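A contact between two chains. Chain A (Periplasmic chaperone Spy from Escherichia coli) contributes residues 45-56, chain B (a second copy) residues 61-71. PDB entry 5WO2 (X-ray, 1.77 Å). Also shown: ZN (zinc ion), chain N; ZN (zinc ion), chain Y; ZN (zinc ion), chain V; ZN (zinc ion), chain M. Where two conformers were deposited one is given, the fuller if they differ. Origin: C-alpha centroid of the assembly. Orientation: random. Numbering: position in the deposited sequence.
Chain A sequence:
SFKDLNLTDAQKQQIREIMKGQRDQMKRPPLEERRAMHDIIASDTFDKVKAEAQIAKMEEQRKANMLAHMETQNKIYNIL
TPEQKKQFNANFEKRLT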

# COMPACT_ATOMS: atom_id res chain seq x y z
N THR A 45 -4.96 -24.70 0.25
CA THR A 45 -4.10 -24.47 1.41
C THR A 45 -3.38 -23.15 1.28
O THR A 45 -3.22 -22.64 0.16
N PHE A 46 -2.94 -22.58 2.39
CA PHE A 46 -2.18 -21.33 2.32
C PHE A 46 -0.69 -21.61 2.41
O PHE A 46 -0.22 -22.09 3.43
N ASP A 47 0.03 -21.38 1.33
CA ASP A 47 1.43 -21.69 1.22
C ASP A 47 2.24 -20.48 1.66
O ASP A 47 2.55 -19.61 0.85
N LYS A 48 2.62 -20.45 2.94
CA LYS A 48 3.31 -19.26 3.47
C LYS A 48 4.67 -19.06 2.81
O LYS A 48 5.06 -17.93 2.52
N VAL A 49 5.38 -20.13 2.49
CA VAL A 49 6.66 -19.98 1.80
C VAL A 49 6.51 -19.32 0.43
O VAL A 49 7.28 -18.42 0.05
N LYS A 50 5.52 -19.79 -0.32
CA LYS A 50 5.27 -19.25 -1.64
C LYS A 50 4.78 -17.80 -1.51
O LYS A 50 5.14 -16.94 -2.33
N ALA A 51 4.01 -17.51 -0.47
CA ALA A 51 3.52 -16.12 -0.26
C ALA A 51 4.65 -15.17 0.05
O ALA A 51 4.74 -14.06 -0.50
N GLU A 52 5.58 -15.59 0.90
CA GLU A 52 6.70 -14.70 1.24
C GLU A 52 7.55 -14.43 0.00
O GLU A 52 8.00 -13.30 -0.19
N ALA A 53 7.74 -15.44 -0.83
CA ALA A 53 8.48 -15.24 -2.07
C ALA A 53 7.78 -14.21 -2.94
O ALA A 53 8.44 -13.33 -3.52
N GLN A 54 6.46 -14.37 -3.05
CA GLN A 54 5.60 -13.48 -3.84
C GLN A 54 5.74 -12.04 -3.38
O GLN A 54 5.93 -11.14 -4.18
N ILE A 55 5.66 -11.85 -2.08
CA ILE A 55 5.70 -10.52 -1.49
C ILE A 55 7.05 -9.86 -1.76
O ILE A 55 7.12 -8.68 -2.07
N ALA A 56 8.12 -10.65 -1.67
CA ALA A 56 9.46 -10.11 -1.87
C ALA A 56 9.84 -9.82 -3.32
O ALA A 56 10.80 -9.04 -3.54
N GLN B 61 6.76 -4.27 7.59
CA GLN B 61 5.35 -4.15 7.88
C GLN B 61 4.54 -4.63 6.71
O GLN B 61 3.49 -5.26 6.88
N ARG B 62 4.99 -4.30 5.50
CA ARG B 62 4.29 -4.76 4.32
C ARG B 62 4.25 -6.30 4.28
O ARG B 62 3.23 -6.87 3.93
N LYS B 63 5.33 -6.97 4.66
CA LYS B 63 5.30 -8.40 4.61
C LYS B 63 4.30 -8.94 5.62
O LYS B 63 3.53 -9.88 5.32
N ALA B 64 4.27 -8.36 6.82
CA ALA B 64 3.29 -8.78 7.82
C ALA B 64 1.87 -8.55 7.30
O ALA B 64 1.01 -9.43 7.43
N ASN B 65 1.64 -7.38 6.73
CA ASN B 65 0.30 -7.01 6.30
C ASN B 65 -0.17 -7.87 5.15
O ASN B 65 -1.31 -8.32 5.13
N MET B 66 0.69 -8.06 4.16
CA MET B 66 0.36 -8.89 3.01
C MET B 66 0.13 -10.33 3.41
O MET B 66 -0.84 -10.93 2.95
N LEU B 67 0.97 -10.90 4.29
CA LEU B 67 0.76 -12.28 4.68
C LEU B 67 -0.59 -12.44 5.37
O LEU B 67 -1.28 -13.45 5.19
N ALA B 68 -0.96 -11.48 6.20
CA ALA B 68 -2.23 -11.62 6.94
C ALA B 68 -3.38 -11.52 5.95
O ALA B 68 -4.35 -12.27 6.02
N HIS B 69 -3.26 -10.59 5.00
CA HIS B 69 -4.32 -10.35 4.02
C HIS B 69 -4.51 -11.57 3.12
O HIS B 69 -5.64 -12.03 2.91
N MET B 70 -3.42 -12.10 2.58
CA MET B 70 -3.56 -13.28 1.72
C MET B 70 -4.04 -14.46 2.51
O MET B 70 -4.82 -15.25 1.97
N GLU B 71 -3.63 -14.60 3.78
CA GLU B 71 -4.05 -15.77 4.53
C GLU B 71 -5.54 -15.67 4.77
O GLU B 71 -6.24 -16.66 4.64

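Where two helices cross in roughly antiparallel fashion, side chains tend to interlock, each seated among several residues of its partner. The contact between two copies of Spy illustrates this well: the axes run at 132° and approach to 10.1 Å, and two knobs are exchanged. Ile55(A), whose CA-to-CB bond points toward chain B, adopts chi1 m and chi2 t and sits among Arg62(B), Lys63(B), Met66(B) and Leu67(B). This extended chi2 carries CD1 to 3.5 Å from Met66(B) CB, while Ile55(A) CD1 also lies 3.6 Å from Met70(B) CE. The reciprocal knob, Leu67(B), leaves its backbone sideways, yet its m, t conformation brings the branched end among Lys48(A), Ala51(A), Glu52(A) and Ile55(A). Ala51(A), with only a methyl group, packs against it, Ala51(A) CB lying 3.7 Å from Leu67(B) CD2.

Before the chain A helix, Phe46(A) takes chi1 t with chi2 at 65°, laying one ring face over the chain B backbone: Glu71(B) CA stands 3.8 Å from the ring centroid in a CH-pi contact. Met70(B), in the m, t, m rotamer, turns its CE inward, 3.5 Å from Gln54(A) NE2.

Lys63(B) and Arg62(B) reach the contact through largely extended chains. Lys63(B) is t at all four chi angles, so a sideways start still ends in a salt bridge, Lys63(B) NZ lying 3.4 Å from Glu52(A) OE1. The OE2 of Glu52(A), itself 3.2 Å from Lys63(B) NZ, binds a zinc ion at 2.2 Å, so the carboxylate as a whole faces both the lysine and the metal. Arg62(B), t through chi3, turns at chi4 (-82°) and donates from NH1 to Ile55(A) O at 2.9 Å, with the acceptor near the guanidinium plane, although the placement of NH1 is less certain.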

# COMPACT_ATOMS: atom_id res chain seq x y z
CB THR A 45 -3.03 -25.58 1.57
OG1 THR A 45 -2.10 -25.48 0.48
CG2 THR A 45 -3.68 -26.95 1.59
CB PHE A 46 -2.60 -20.39 3.42
CG PHE A 46 -1.86 -19.09 3.39
CD1 PHE A 46 -2.00 -18.19 2.34
CD2 PHE A 46 -0.97 -18.81 4.41
CE1 PHE A 46 -1.24 -16.97 2.37
CE2 PHE A 46 -0.24 -17.64 4.42
CZ PHE A 46 -0.37 -16.78 3.44
CB ASP A 47 1.77 -22.08 -0.21
CG ASP A 47 3.16 -22.70 -0.36
OD1 ASP A 47 4.04 -22.35 0.43
OD2 ASP A 47 3.37 -23.57 -1.27
CB LYS A 48 3.47 -19.38 4.98
CG LYS A 48 4.23 -18.23 5.56
CD LYS A 48 4.32 -18.31 7.07
CE LYS A 48 5.41 -17.37 7.53
NZ LYS A 48 5.74 -17.54 8.96
CB VAL A 49 7.36 -21.34 1.60
CG1 VAL A 49 8.72 -21.12 0.99
CG2 VAL A 49 7.48 -22.03 2.93
CB LYS A 50 4.27 -20.11 -2.37
CG LYS A 50 4.05 -19.69 -3.82
CD LYS A 50 3.03 -20.63 -4.53
CE LYS A 50 3.01 -20.37 -6.03
NZ LYS A 50 1.89 -21.10 -6.72
CB ALA A 51 2.50 -16.08 0.86
CB GLU A 52 7.55 -15.27 2.35
CG GLU A 52 6.89 -15.22 3.70
CD GLU A 52 7.85 -15.46 4.83
OE1 GLU A 52 9.06 -15.69 4.58
OE2 GLU A 52 7.39 -15.41 5.99
CB ALA A 53 8.63 -16.59 -2.83
CB GLN A 54 4.11 -13.92 -3.75
CG GLN A 54 3.13 -13.18 -4.73
CD GLN A 54 2.74 -11.78 -4.29
OE1 GLN A 54 2.63 -10.85 -5.11
NE2 GLN A 54 2.51 -11.61 -3.00
CB ILE A 55 5.42 -10.63 0.02
CG1 ILE A 55 3.96 -11.05 0.22
CG2 ILE A 55 5.79 -9.37 0.75
CD1 ILE A 55 3.67 -11.54 1.61
CB ALA A 56 10.49 -11.04 -1.27
CB GLN B 61 4.97 -2.71 8.23
CG GLN B 61 3.71 -2.64 9.05
CD GLN B 61 3.92 -3.17 10.46
OE1 GLN B 61 3.40 -4.24 10.83
NE2 GLN B 61 4.69 -2.43 11.25
CB ARG B 62 4.96 -4.22 3.06
CG ARG B 62 4.37 -4.71 1.75
CD ARG B 62 5.03 -4.05 0.53
NE ARG B 62 4.45 -4.55 -0.72
CZ ARG B 62 4.80 -5.70 -1.30
NH1 ARG B 62 5.73 -6.46 -0.74
NH2 ARG B 62 4.24 -6.10 -2.43
CB LYS B 63 6.70 -8.97 4.86
CG LYS B 63 6.74 -10.44 4.95
CD LYS B 63 8.12 -10.94 5.37
CE LYS B 63 8.10 -12.39 5.68
NZ LYS B 63 9.29 -12.82 6.47
CB ALA B 64 3.49 -8.03 9.10
CB ASN B 65 0.25 -5.54 5.92
CG ASN B 65 0.32 -4.63 7.12
OD1 ASN B 65 0.06 -5.04 8.25
ND2 ASN B 65 0.66 -3.38 6.88
CB MET B 66 1.46 -8.83 1.96
CG MET B 66 1.51 -7.54 1.16
SD MET B 66 0.01 -7.16 0.26
CE MET B 66 -0.62 -8.74 -0.22
CB LEU B 67 1.86 -12.78 5.62
CG LEU B 67 3.23 -13.06 5.02
CD1 LEU B 67 4.29 -13.40 6.11
CD2 LEU B 67 2.99 -14.30 4.08
CB ALA B 68 -2.35 -10.57 8.00
CB HIS B 69 -4.01 -9.14 3.14
CG HIS B 69 -5.09 -8.80 2.15
ND1 HIS B 69 -6.31 -8.28 2.53
CD2 HIS B 69 -5.14 -8.92 0.80
CE1 HIS B 69 -7.05 -8.08 1.46
NE2 HIS B 69 -6.37 -8.45 0.39
CB MET B 70 -2.26 -13.61 0.97
CG MET B 70 -1.89 -12.45 -0.03
SD MET B 70 -0.61 -12.99 -1.20
CE MET B 70 0.74 -12.65 -0.17
CB GLU B 71 -3.33 -15.94 5.86
CG GLU B 71 -3.81 -17.20 6.59
CD GLU B 71 -2.88 -17.71 7.69
OE1 GLU B 71 -1.89 -17.05 8.02
OE2 GLU B 71 -3.16 -18.80 8.24
ZN ZN N . 9.11 -15.58 7.38
ZN ZN Y . -6.95 -7.93 4.64
ZN ZN V . -7.14 -8.33 -1.36
ZN ZN M . 5.08 -24.35 -1.58